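Side-chain contacts in ftsY (Mycoplasma mycoides, PDB 1ZU4), which is a signal recognition particle receptor of the SRP54 type, with an NG fragment that pairs a helical bundle with a domain of P-loop NTPase fold: residues Lys30-Asp34 and Glu35-Glu39; Asn127-Glu131 and Leu132-Val136; Glu212-Lys215 and Met216-Ile220; Phe299-Asp302 and Gln303-Val306. All coordinates share one frame; numbering follows the deposited sequence.

Contact 1. Residues Lys30-Asp34 and Glu35-Glu39; sequences KQADD and EFFEE
Gln31 meets Phe36 through its backbone: its carbonyl O lies 3.4 Å from Phe36 CB. Ala32, the centre of an inverse gamma turn, is small enough to fit against two rings. Its CB lies 4.1 Å from Phe36 CD2, its CA approaches the same atom at 3.7 Å, and its carbonyl O sits at the edge of the Phe37 ring, 3.6 Å from CE1. The rings also meet each other, with Phe36 CD2 over the centre of one Phe37 face, and Phe37 continues onto helix 51-64. Asp33 is the N-cap of helix 34-46. With CG between the backbone N and the carbonyl carbon (chi1 56°), the short side chain curls forward over the first turn so that OD1 accepts from Phe36 N at 2.8 Å, nearly along the C-O axis. Its own carbonyl O accepts from Phe37 N at 3.0 Å, starting the helical ladder. Asp34 O receives Glu38 N at 3.0 Å, and the extended Glu38 chain passes CG within 3.5 Å of that oxygen. The Asp34 carboxylate turns to Arg62 in a salt bridge. The Asp33 carboxylate supplies an acceptor for a first-turn N-H that has no preceding helical carbonyl, and its negative charge probably interacts favourably with the helix dipole.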
loop_
_atom_site.group_PDB
_atom_site.type_symbol
_atom_site.label_atom_id
_atom_site.label_comp_id
_atom_site.label_asym_id
_atom_site.label_seq_id
_atom_site.Cartn_x
_atom_site.Cartn_y
_atom_site.Cartn_z
ATOM N N LYS A 30 -12.260 -29.585 -19.600
ATOM C CA LYS A 30 -12.870 -30.077 -20.821
ATOM C C LYS A 30 -13.454 -28.879 -21.561
ATOM O O LYS A 30 -12.859 -28.434 -22.541
ATOM C CB LYS A 30 -13.937 -31.114 -20.478
ATOM C CG LYS A 30 -13.323 -32.394 -19.920
ATOM C CD LYS A 30 -14.358 -33.309 -19.315
ATOM C CE LYS A 30 -13.682 -34.347 -18.444
ATOM N NZ LYS A 30 -13.535 -33.843 -17.037
ATOM N N GLN A 31 -14.559 -28.318 -21.049
ATOM C CA GLN A 31 -15.215 -27.112 -21.641
ATOM C C GLN A 31 -15.441 -26.003 -20.605
ATOM O O GLN A 31 -15.563 -26.302 -19.442
ATOM C CB GLN A 31 -16.559 -27.506 -22.285
ATOM C CG GLN A 31 -16.362 -28.134 -23.647
ATOM C CD GLN A 31 -17.615 -28.256 -24.480
ATOM O OE1 GLN A 31 -18.730 -28.348 -23.961
ATOM N NE2 GLN A 31 -17.430 -28.302 -25.803
ATOM N N ALA A 32 -15.485 -24.734 -21.046
ATOM C CA ALA A 32 -15.785 -23.572 -20.196
ATOM C C ALA A 32 -17.292 -23.480 -19.945
ATOM O O ALA A 32 -17.950 -22.563 -20.393
ATOM C CB ALA A 32 -15.279 -22.268 -20.862
ATOM N N ASP A 33 -17.826 -24.462 -19.241
ATOM C CA ASP A 33 -19.253 -24.569 -18.993
ATOM C C ASP A 33 -19.567 -24.141 -17.546
ATOM O O ASP A 33 -18.661 -23.826 -16.780
ATOM C CB ASP A 33 -19.721 -26.011 -19.281
ATOM C CG ASP A 33 -18.952 -27.080 -18.462
ATOM O OD1 ASP A 33 -18.329 -26.787 -17.410
ATOM O OD2 ASP A 33 -19.003 -28.258 -18.864
ATOM N N ASP A 34 -20.839 -24.153 -17.161
ATOM C CA ASP A 34 -21.203 -23.786 -15.786
ATOM C C ASP A 34 -20.424 -24.543 -14.712
ATOM O O ASP A 34 -19.906 -23.932 -13.776
ATOM C CB ASP A 34 -22.718 -23.885 -15.570
ATOM C CG ASP A 34 -23.490 -22.875 -16.424
ATOM O OD1 ASP A 34 -22.908 -21.833 -16.830
ATOM O OD2 ASP A 34 -24.682 -23.122 -16.716
ATOM N N GLU A 35 -20.305 -25.863 -14.840
ATOM C CA GLU A 35 -19.523 -26.615 -13.863
ATOM C C GLU A 35 -18.067 -26.099 -13.783
ATOM O O GLU A 35 -17.492 -26.054 -12.700
ATOM C CB GLU A 35 -19.540 -28.109 -14.171
ATOM C CG GLU A 35 -19.377 -28.949 -12.946
ATOM C CD GLU A 35 -19.518 -30.422 -13.250
ATOM O OE1 GLU A 35 -20.590 -30.827 -13.757
ATOM O OE2 GLU A 35 -18.550 -31.170 -12.978
ATOM N N PHE A 36 -17.489 -25.716 -14.931
ATOM C CA PHE A 36 -16.137 -25.134 -14.931
ATOM C C PHE A 36 -16.091 -23.825 -14.132
ATOM O O PHE A 36 -15.132 -23.596 -13.375
ATOM C CB PHE A 36 -15.590 -24.907 -16.347
ATOM C CG PHE A 36 -14.436 -23.961 -16.383
ATOM C CD1 PHE A 36 -13.176 -24.371 -15.930
ATOM C CD2 PHE A 36 -14.620 -22.622 -16.782
ATOM C CE1 PHE A 36 -12.087 -23.480 -15.932
ATOM C CE2 PHE A 36 -13.547 -21.728 -16.788
ATOM C CZ PHE A 36 -12.281 -22.153 -16.341
ATOM N N PHE A 37 -17.089 -22.952 -14.347
ATOM C CA PHE A 37 -17.131 -21.711 -13.586
ATOM C C PHE A 37 -17.274 -21.923 -12.075
ATOM O O PHE A 37 -16.719 -21.180 -11.312
ATOM C CB PHE A 37 -18.073 -20.670 -14.200
ATOM C CG PHE A 37 -17.526 -20.066 -15.464
ATOM C CD1 PHE A 37 -17.935 -20.535 -16.713
ATOM C CD2 PHE A 37 -16.532 -19.092 -15.411
ATOM C CE1 PHE A 37 -17.399 -20.020 -17.878
ATOM C CE2 PHE A 37 -16.002 -18.554 -16.589
ATOM C CZ PHE A 37 -16.424 -19.022 -17.814
ATOM N N GLU A 38 -17.919 -23.009 -11.656
ATOM C CA GLU A 38 -17.986 -23.332 -10.234
ATOM C C GLU A 38 -16.608 -23.670 -9.695
ATOM O O GLU A 38 -16.270 -23.282 -8.579
ATOM C CB GLU A 38 -18.911 -24.525 -9.970
ATOM C CG GLU A 38 -20.352 -24.298 -10.296
ATOM C CD GLU A 38 -21.131 -25.608 -10.254
ATOM O OE1 GLU A 38 -20.773 -26.491 -9.432
ATOM O OE2 GLU A 38 -22.096 -25.747 -11.040
ATOM N N GLU A 39 -15.843 -24.430 -10.491
ATOM C CA GLU A 39 -14.493 -24.828 -10.106
ATOM C C GLU A 39 -13.621 -23.592 -10.097
ATOM O O GLU A 39 -12.843 -23.428 -9.196
ATOM C CB GLU A 39 -13.879 -25.847 -11.074
ATOM C CG GLU A 39 -14.585 -27.206 -11.184
ATOM C CD GLU A 39 -14.539 -28.025 -9.911
ATOM O OE1 GLU A 39 -13.663 -27.790 -9.046
ATOM O OE2 GLU A 39 -15.414 -28.905 -9.775
#

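Contact 2. Residues Asn127-Glu131 and Leu132-Val136; sequences NYYAE and LGYKV
Tyr129 and Tyr134 meet across the Schellman motif that closes helix 118-131, CD2 of the first lying 4.1 Å from CD1 of the second. The Tyr134 atom comes at the edge of the Tyr129 ring, near its plane, in the apolar contact that commonly accompanies this motif. Two backbone bonds define the turn. Tyr134 N donates to Tyr129 O at 3.1 Å, and inside that loop Gly133 N reaches Ala130 O at 3.0 Å, from well above the carbonyl plane. Gly133 has a positive phi of 94°, where a side chain would press on the preceding carbonyl, hence the glycine. Leu132 folds back over the last turn: its CG is 3.3 Å from Tyr128 O, and its CD1 reaches obliquely to Tyr128 CE2 at 3.7 Å. Tyr128 CG stands opposite the backbone N (chi1 178°), which lets the ring swing toward the leucine, while its CD2 lies over one face of Tyr129.

Farther out, Phe100 stacks on Tyr129 and meets Tyr134 edge-to-face, and Glu102 holds the Tyr134 hydroxyl. Lys163 adds a bond to Ala130 O. The chain then enters strand 136-140, completing a beta-alpha-beta crossover from strand 106-111. Val136, branched and buried as suits a strand facing a helix, sets CG2 4.0 Å from Tyr129 CB and touches Leu194 and Leu196 of the sheet. Across the turn the Ala130 CA-H points almost straight (175° at H) at Tyr134 O, with CA and O 3.5 Å apart.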
loop_
_atom_site.group_PDB
_atom_site.type_symbol
_atom_site.label_atom_id
_atom_site.label_comp_id
_atom_site.label_asym_id
_atom_site.label_seq_id
_atom_site.Cartn_x
_atom_site.Cartn_y
_atom_site.Cartn_z
ATOM N N ASN A 127 14.012 7.351 1.264
ATOM C CA ASN A 127 15.040 6.799 0.366
ATOM C C ASN A 127 14.630 6.787 -1.119
ATOM O O ASN A 127 15.459 7.062 -1.976
ATOM C CB ASN A 127 15.443 5.357 0.767
ATOM C CG ASN A 127 16.728 4.894 0.056
ATOM O OD1 ASN A 127 16.719 3.955 -0.764
ATOM N ND2 ASN A 127 17.818 5.585 0.335
ATOM N N TYR A 128 13.364 6.463 -1.392
ATOM C CA TYR A 128 12.812 6.413 -2.740
ATOM C C TYR A 128 12.904 7.776 -3.411
ATOM O O TYR A 128 13.307 7.878 -4.601
ATOM C CB TYR A 128 11.346 5.928 -2.698
ATOM C CG TYR A 128 10.625 5.867 -4.033
ATOM C CD1 TYR A 128 10.571 4.690 -4.788
ATOM C CD2 TYR A 128 9.932 6.985 -4.514
ATOM C CE1 TYR A 128 9.855 4.667 -6.027
ATOM C CE2 TYR A 128 9.254 6.966 -5.709
ATOM C CZ TYR A 128 9.216 5.839 -6.470
ATOM O OH TYR A 128 8.479 5.904 -7.656
ATOM N N TYR A 129 12.522 8.837 -2.683
ATOM C CA TYR A 129 12.601 10.182 -3.261
ATOM C C TYR A 129 14.030 10.725 -3.252
ATOM O O TYR A 129 14.445 11.428 -4.197
ATOM C CB TYR A 129 11.598 11.136 -2.579
ATOM C CG TYR A 129 10.221 10.788 -3.031
ATOM C CD1 TYR A 129 9.379 10.011 -2.229
ATOM C CD2 TYR A 129 9.786 11.151 -4.289
ATOM C CE1 TYR A 129 8.117 9.624 -2.654
ATOM C CE2 TYR A 129 8.509 10.758 -4.761
ATOM C CZ TYR A 129 7.684 9.994 -3.922
ATOM O OH TYR A 129 6.438 9.577 -4.351
ATOM N N ALA A 130 14.787 10.385 -2.218
ATOM C CA ALA A 130 16.180 10.861 -2.095
ATOM C C ALA A 130 17.020 10.358 -3.261
ATOM O O ALA A 130 17.796 11.131 -3.846
ATOM C CB ALA A 130 16.807 10.462 -0.742
ATOM N N GLU A 131 16.833 9.083 -3.621
ATOM C CA GLU A 131 17.444 8.525 -4.835
ATOM C C GLU A 131 16.995 9.187 -6.152
ATOM O O GLU A 131 17.714 9.167 -7.155
ATOM C CB GLU A 131 17.258 7.002 -4.866
ATOM C CG GLU A 131 17.905 6.345 -3.647
ATOM C CD GLU A 131 18.835 5.164 -3.967
ATOM O OE1 GLU A 131 19.715 5.293 -4.854
ATOM O OE2 GLU A 131 18.715 4.121 -3.286
ATOM N N LEU A 132 15.817 9.796 -6.154
ATOM C CA LEU A 132 15.350 10.491 -7.348
ATOM C C LEU A 132 15.907 11.912 -7.395
ATOM O O LEU A 132 15.578 12.678 -8.305
ATOM C CB LEU A 132 13.817 10.446 -7.453
ATOM C CG LEU A 132 13.210 9.054 -7.700
ATOM C CD1 LEU A 132 11.698 9.031 -7.468
ATOM C CD2 LEU A 132 13.553 8.618 -9.123
ATOM N N GLY A 133 16.774 12.239 -6.429
ATOM C CA GLY A 133 17.424 13.544 -6.340
ATOM C C GLY A 133 16.778 14.597 -5.462
ATOM O O GLY A 133 17.197 15.742 -5.442
ATOM N N TYR A 134 15.746 14.221 -4.734
ATOM C CA TYR A 134 14.999 15.178 -3.930
ATOM C C TYR A 134 15.568 15.331 -2.518
ATOM O O TYR A 134 16.220 14.408 -1.978
ATOM C CB TYR A 134 13.515 14.800 -3.917
ATOM C CG TYR A 134 12.871 14.788 -5.307
ATOM C CD1 TYR A 134 12.604 13.587 -5.984
ATOM C CD2 TYR A 134 12.523 15.980 -5.950
ATOM C CE1 TYR A 134 12.021 13.572 -7.249
ATOM C CE2 TYR A 134 11.925 15.972 -7.201
ATOM C CZ TYR A 134 11.693 14.783 -7.864
ATOM O OH TYR A 134 11.083 14.815 -9.102
ATOM N N LYS A 135 15.367 16.528 -1.956
ATOM C CA LYS A 135 15.787 16.847 -0.595
ATOM C C LYS A 135 14.636 16.527 0.378
ATOM O O LYS A 135 13.553 17.119 0.289
ATOM C CB LYS A 135 16.216 18.325 -0.517
ATOM C CG LYS A 135 17.089 18.669 0.661
ATOM C CD LYS A 135 17.342 20.184 0.759
ATOM C CE LYS A 135 17.947 20.508 2.106
ATOM N NZ LYS A 135 18.422 21.921 2.131
ATOM N N VAL A 136 14.867 15.556 1.266
ATOM C CA VAL A 136 13.792 14.944 2.075
ATOM C C VAL A 136 13.975 15.155 3.572
ATOM O O VAL A 136 15.054 14.955 4.121
ATOM C CB VAL A 136 13.611 13.423 1.822
ATOM C CG1 VAL A 136 12.361 12.879 2.578
ATOM C CG2 VAL A 136 13.426 13.144 0.346
#

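Contact 3. Residues Glu212-Lys215 and Met216-Ile220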
loop_
_atom_site.group_PDB
_atom_site.type_symbol
_atom_site.label_atom_id
_atom_site.label_comp_id
_atom_site.label_asym_id
_atom_site.label_seq_id
_atom_site.Cartn_x
_atom_site.Cartn_y
_atom_site.Cartn_z
ATOM N N GLU A 212 -4.900 15.679 17.009
ATOM C CA GLU A 212 -3.503 15.860 16.688
ATOM C C GLU A 212 -3.367 16.022 15.175
ATOM O O GLU A 212 -2.620 16.909 14.704
ATOM C CB GLU A 212 -2.670 14.664 17.212
ATOM C CG GLU A 212 -2.343 14.721 18.734
ATOM C CD GLU A 212 -1.582 16.008 19.136
ATOM O OE1 GLU A 212 -0.782 16.532 18.344
ATOM O OE2 GLU A 212 -1.775 16.516 20.249
ATOM N N LEU A 213 -4.076 15.179 14.416
ATOM C CA LEU A 213 -4.014 15.285 12.946
ATOM C C LEU A 213 -4.512 16.645 12.506
ATOM O O LEU A 213 -4.000 17.216 11.556
ATOM C CB LEU A 213 -4.859 14.198 12.281
ATOM C CG LEU A 213 -4.350 12.731 12.381
ATOM C CD1 LEU A 213 -5.295 11.789 11.710
ATOM C CD2 LEU A 213 -2.969 12.623 11.737
ATOM N N GLU A 214 -5.527 17.180 13.190
ATOM C CA GLU A 214 -6.046 18.465 12.790
ATOM C C GLU A 214 -5.054 19.585 13.199
ATOM O O GLU A 214 -4.778 20.505 12.408
ATOM C CB GLU A 214 -7.503 18.651 13.286
ATOM C CG GLU A 214 -8.083 20.024 13.036
ATOM C CD GLU A 214 -8.384 20.319 11.575
ATOM O OE1 GLU A 214 -8.472 19.359 10.781
ATOM O OE2 GLU A 214 -8.518 21.525 11.212
ATOM N N LYS A 215 -4.475 19.502 14.396
ATOM C CA LYS A 215 -3.371 20.430 14.723
ATOM C C LYS A 215 -2.289 20.424 13.655
ATOM O O LYS A 215 -1.833 21.483 13.208
ATOM C CB LYS A 215 -2.723 20.110 16.068
ATOM C CG LYS A 215 -3.439 20.626 17.223
ATOM C CD LYS A 215 -2.581 20.555 18.473
ATOM C CE LYS A 215 -2.954 19.372 19.338
ATOM N NZ LYS A 215 -2.662 19.661 20.790
ATOM N N MET A 216 -1.899 19.235 13.219
ATOM C CA MET A 216 -0.829 19.120 12.198
ATOM C C MET A 216 -1.245 19.793 10.885
ATOM O O MET A 216 -0.487 20.556 10.284
ATOM C CB MET A 216 -0.492 17.648 11.974
ATOM C CG MET A 216 0.343 17.095 13.107
ATOM S SD MET A 216 0.595 15.350 12.869
ATOM C CE MET A 216 1.354 14.891 14.368
ATOM N N ASN A 217 -2.430 19.440 10.413
ATOM C CA ASN A 217 -3.050 20.021 9.257
ATOM C C ASN A 217 -3.041 21.548 9.299
ATOM O O ASN A 217 -2.675 22.211 8.321
ATOM C CB ASN A 217 -4.485 19.542 9.220
ATOM C CG ASN A 217 -4.625 18.147 8.665
ATOM O OD1 ASN A 217 -3.689 17.587 8.059
ATOM N ND2 ASN A 217 -5.829 17.565 8.844
ATOM N N LYS A 218 -3.444 22.097 10.436
ATOM C CA LYS A 218 -3.476 23.544 10.624
ATOM C C LYS A 218 -2.079 24.156 10.517
ATOM O O LYS A 218 -1.888 25.184 9.889
ATOM C CB LYS A 218 -4.163 23.885 11.958
ATOM C CG LYS A 218 -5.740 23.700 11.951
ATOM C CD LYS A 218 -6.319 24.406 10.675
ATOM C CE LYS A 218 -7.659 25.107 10.918
ATOM N NZ LYS A 218 -7.936 26.150 9.862
ATOM N N ILE A 219 -1.085 23.483 11.080
ATOM C CA ILE A 219 0.288 23.975 10.967
ATOM C C ILE A 219 0.775 23.981 9.508
ATOM O O ILE A 219 1.422 24.958 9.051
ATOM C CB ILE A 219 1.275 23.111 11.831
ATOM C CG1 ILE A 219 1.159 23.547 13.290
ATOM C CG2 ILE A 219 2.727 23.398 11.408
ATOM C CD1 ILE A 219 1.611 22.558 14.275
ATOM N N ILE A 220 0.503 22.881 8.799
ATOM C CA ILE A 220 1.084 22.697 7.463
ATOM C C ILE A 220 0.343 23.508 6.384
ATOM O O ILE A 220 0.983 24.065 5.482
ATOM C CB ILE A 220 1.324 21.197 7.066
ATOM C CG1 ILE A 220 0.008 20.474 6.744
ATOM C CG2 ILE A 220 2.127 20.447 8.162
ATOM C CD1 ILE A 220 0.129 18.956 6.703
#
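About one turn of helix 206-221 separates Glu214 from Asn217 and Lys218, three and four positions on, and brings them together. Glu214 CG is opposite the backbone N (chi1 174°) and the chain then bends at chi2 (71°), which carries the carboxylate along the helix toward its later residues. OE2 lies beside the aliphatic part of Lys218, 3.6 Å from CG, and the lysine NZ stays beyond contact at 4.9 Å. The opposite charges can still attract across that gap, though probably weakly. OE1 is 3.7 Å from Asn217 ND2, the carboxylate and amide planes almost perpendicular at 82°.

This helix packs on the sheet of the P-loop NTPase-type domain, where Met216 and Ile220 rest on strand 106-111 and helix 176-189. The unbranched, flexible Met216 suits this buried side; its extended chain takes CG past Glu212 O at 3.4 Å. Asn217 also reaches Met109 of that strand, and its CG sits 3.1 Å from Leu213 O. The regular bonds run beneath: Asn217 N donates to Leu213 O at 3.0 Å, and Lys218 N to Glu214 O at 2.9 Å. On the flank toward helix 176-189, Lys215 reaches back one turn, NZ meeting Glu212 OE2 at 3.3 Å in a salt bridge. The same NZ has a second acidic partner in Asp175, so its long chain joins the helix to the loop before helix 176-189.

Contact 4. Residues Phe299-Asp302 and Gln303-Val306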
loop_
_atom_site.group_PDB
_atom_site.type_symbol
_atom_site.label_atom_id
_atom_site.label_comp_id
_atom_site.label_asym_id
_atom_site.label_seq_id
_atom_site.Cartn_x
_atom_site.Cartn_y
_atom_site.Cartn_z
ATOM N N PHE A 299 3.093 1.343 -7.009
ATOM C CA PHE A 299 2.181 0.303 -7.355
ATOM C C PHE A 299 1.673 0.412 -8.789
ATOM O O PHE A 299 1.342 1.497 -9.291
ATOM C CB PHE A 299 0.990 0.351 -6.432
ATOM C CG PHE A 299 0.060 -0.757 -6.638
ATOM C CD1 PHE A 299 0.375 -2.005 -6.173
ATOM C CD2 PHE A 299 -1.148 -0.563 -7.324
ATOM C CE1 PHE A 299 -0.514 -3.047 -6.352
ATOM C CE2 PHE A 299 -1.997 -1.601 -7.520
ATOM C CZ PHE A 299 -1.698 -2.826 -7.052
ATOM N N ASP A 300 1.589 -0.741 -9.426
ATOM C CA ASP A 300 1.171 -0.836 -10.794
ATOM C C ASP A 300 0.317 -2.094 -10.809
ATOM O O ASP A 300 0.799 -3.233 -10.637
ATOM C CB ASP A 300 2.431 -0.886 -11.666
ATOM C CG ASP A 300 2.154 -1.193 -13.128
ATOM O OD1 ASP A 300 1.061 -1.720 -13.417
ATOM O OD2 ASP A 300 3.067 -0.936 -13.982
ATOM N N ILE A 301 -0.976 -1.885 -10.999
ATOM C CA ILE A 301 -1.919 -2.994 -10.939
ATOM C C ILE A 301 -1.673 -4.029 -12.035
ATOM O O ILE A 301 -1.830 -5.231 -11.758
ATOM C CB ILE A 301 -3.409 -2.536 -10.966
ATOM C CG1 ILE A 301 -4.349 -3.764 -10.909
ATOM C CG2 ILE A 301 -3.703 -1.617 -12.174
ATOM C CD1 ILE A 301 -4.201 -4.579 -9.628
ATOM N N ASP A 302 -1.292 -3.606 -13.251
ATOM C CA ASP A 302 -1.008 -4.614 -14.303
ATOM C C ASP A 302 0.189 -5.511 -13.924
ATOM O O ASP A 302 0.186 -6.723 -14.166
ATOM C CB ASP A 302 -0.898 -4.027 -15.714
ATOM C CG ASP A 302 -0.876 -5.097 -16.782
ATOM O OD1 ASP A 302 -1.874 -5.869 -16.918
ATOM O OD2 ASP A 302 0.172 -5.228 -17.460
ATOM N N GLN A 303 1.188 -4.921 -13.303
ATOM C CA GLN A 303 2.358 -5.658 -12.877
ATOM C C GLN A 303 2.027 -6.616 -11.737
ATOM O O GLN A 303 2.511 -7.738 -11.702
ATOM C CB GLN A 303 3.465 -4.691 -12.466
ATOM C CG GLN A 303 4.203 -4.085 -13.680
ATOM C CD GLN A 303 4.945 -5.134 -14.490
ATOM O OE1 GLN A 303 5.975 -5.635 -14.042
ATOM N NE2 GLN A 303 4.421 -5.487 -15.670
ATOM N N TYR A 304 1.244 -6.141 -10.775
ATOM C CA TYR A 304 0.789 -6.983 -9.695
ATOM C C TYR A 304 0.084 -8.212 -10.293
ATOM O O TYR A 304 0.426 -9.355 -9.970
ATOM C CB TYR A 304 -0.184 -6.187 -8.823
ATOM C CG TYR A 304 -0.741 -6.924 -7.640
ATOM C CD1 TYR A 304 -0.078 -6.909 -6.412
ATOM C CD2 TYR A 304 -1.982 -7.579 -7.728
ATOM C CE1 TYR A 304 -0.623 -7.555 -5.311
ATOM C CE2 TYR A 304 -2.516 -8.229 -6.660
ATOM C CZ TYR A 304 -1.841 -8.212 -5.454
ATOM O OH TYR A 304 -2.395 -8.843 -4.410
ATOM N N ILE A 305 -0.850 -7.973 -11.217
ATOM C CA ILE A 305 -1.619 -9.086 -11.821
ATOM C C ILE A 305 -0.754 -10.040 -12.678
ATOM O O ILE A 305 -0.864 -11.255 -12.585
ATOM C CB ILE A 305 -2.819 -8.539 -12.669
ATOM C CG1 ILE A 305 -3.804 -7.766 -11.774
ATOM C CG2 ILE A 305 -3.573 -9.671 -13.379
ATOM C CD1 ILE A 305 -4.271 -8.526 -10.557
ATOM N N VAL A 306 0.088 -9.472 -13.540
ATOM C CA VAL A 306 0.970 -10.288 -14.408
ATOM C C VAL A 306 1.947 -11.161 -13.593
ATOM O O VAL A 306 2.125 -12.349 -13.877
ATOM C CB VAL A 306 1.689 -9.367 -15.449
ATOM C CG1 VAL A 306 2.884 -10.064 -16.071
ATOM C CG2 VAL A 306 0.677 -8.931 -16.527
HETATM O O HOH W 1 2.446 -4.046 -16.947
#
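Asp300 caps the helix that Gln303 and Tyr304 continue. As the N-cap of helix 301-308 it offers two acceptors: OD1 takes Gln303 N at 3.2 Å from above the carboxylate plane, and its backbone O takes Tyr304 N at 2.9 Å. The next rungs are regular, Ile305 N giving to Ile301 O and Val306 N to Asp302 O.

A water bridges the polar side chains. It donates to Asp302 OD2 at 2.6 Å and accepts from Gln303 NE2 at 2.8 Å, a role the long amide can fill because its chain bends at chi2 (-64°). Gln303 OE1 is held by His307. The first torsion, which sets Gln303 CG beside the backbone N, lays that carbon 3.4 Å from Asp300 OD2.

Apolar contacts gather on another flank. Phe299 CE1 meets Tyr304 CD1 at 3.9 Å, the ring planes inclined at 51° and neither stacked nor perpendicular. Ile301 and Ile305 lie side by side, pointing the same way, with CD1 of the first 3.9 Å from CG1 of the second; bulky, beta-branched apolar chains suit such a buried flank. Ile301 CD1 also approaches Tyr304 CD2, at 4.2 Å.

The Tyr304 ring leads away from the helix, its hydroxyl bonded to Gly270 O and Gly273 N. Phe299 packs on Ile284 and Ile287 of strand 284-288, while Ile301 presses on Tyr83 and Tyr86, and Ile305 on Leu82, of helix 71-87, where this short helix meets the helical bundle.

Along the chain the four contacts follow in series. Contact 1 lies in the helical bundle, far out on the elongated molecule, its centre about 55 Å from that of contact 3. Contacts 2, 3 and 4 belong to the P-loop NTPase-type domain and are all built onto or beside one largely parallel sheet: contact 2 leads into strand 136-140, contact 3 covers strand 106-111, and contact 4 follows the edge strand 296-298. Contacts 2 and 4 come closest, nearest atoms about 7 Å apart without touching. Helix 71-87 ties the halves together, as Phe36 of contact 1 packs on its start and Ile301 of contact 4 near its end, with centres about 27 Å apart.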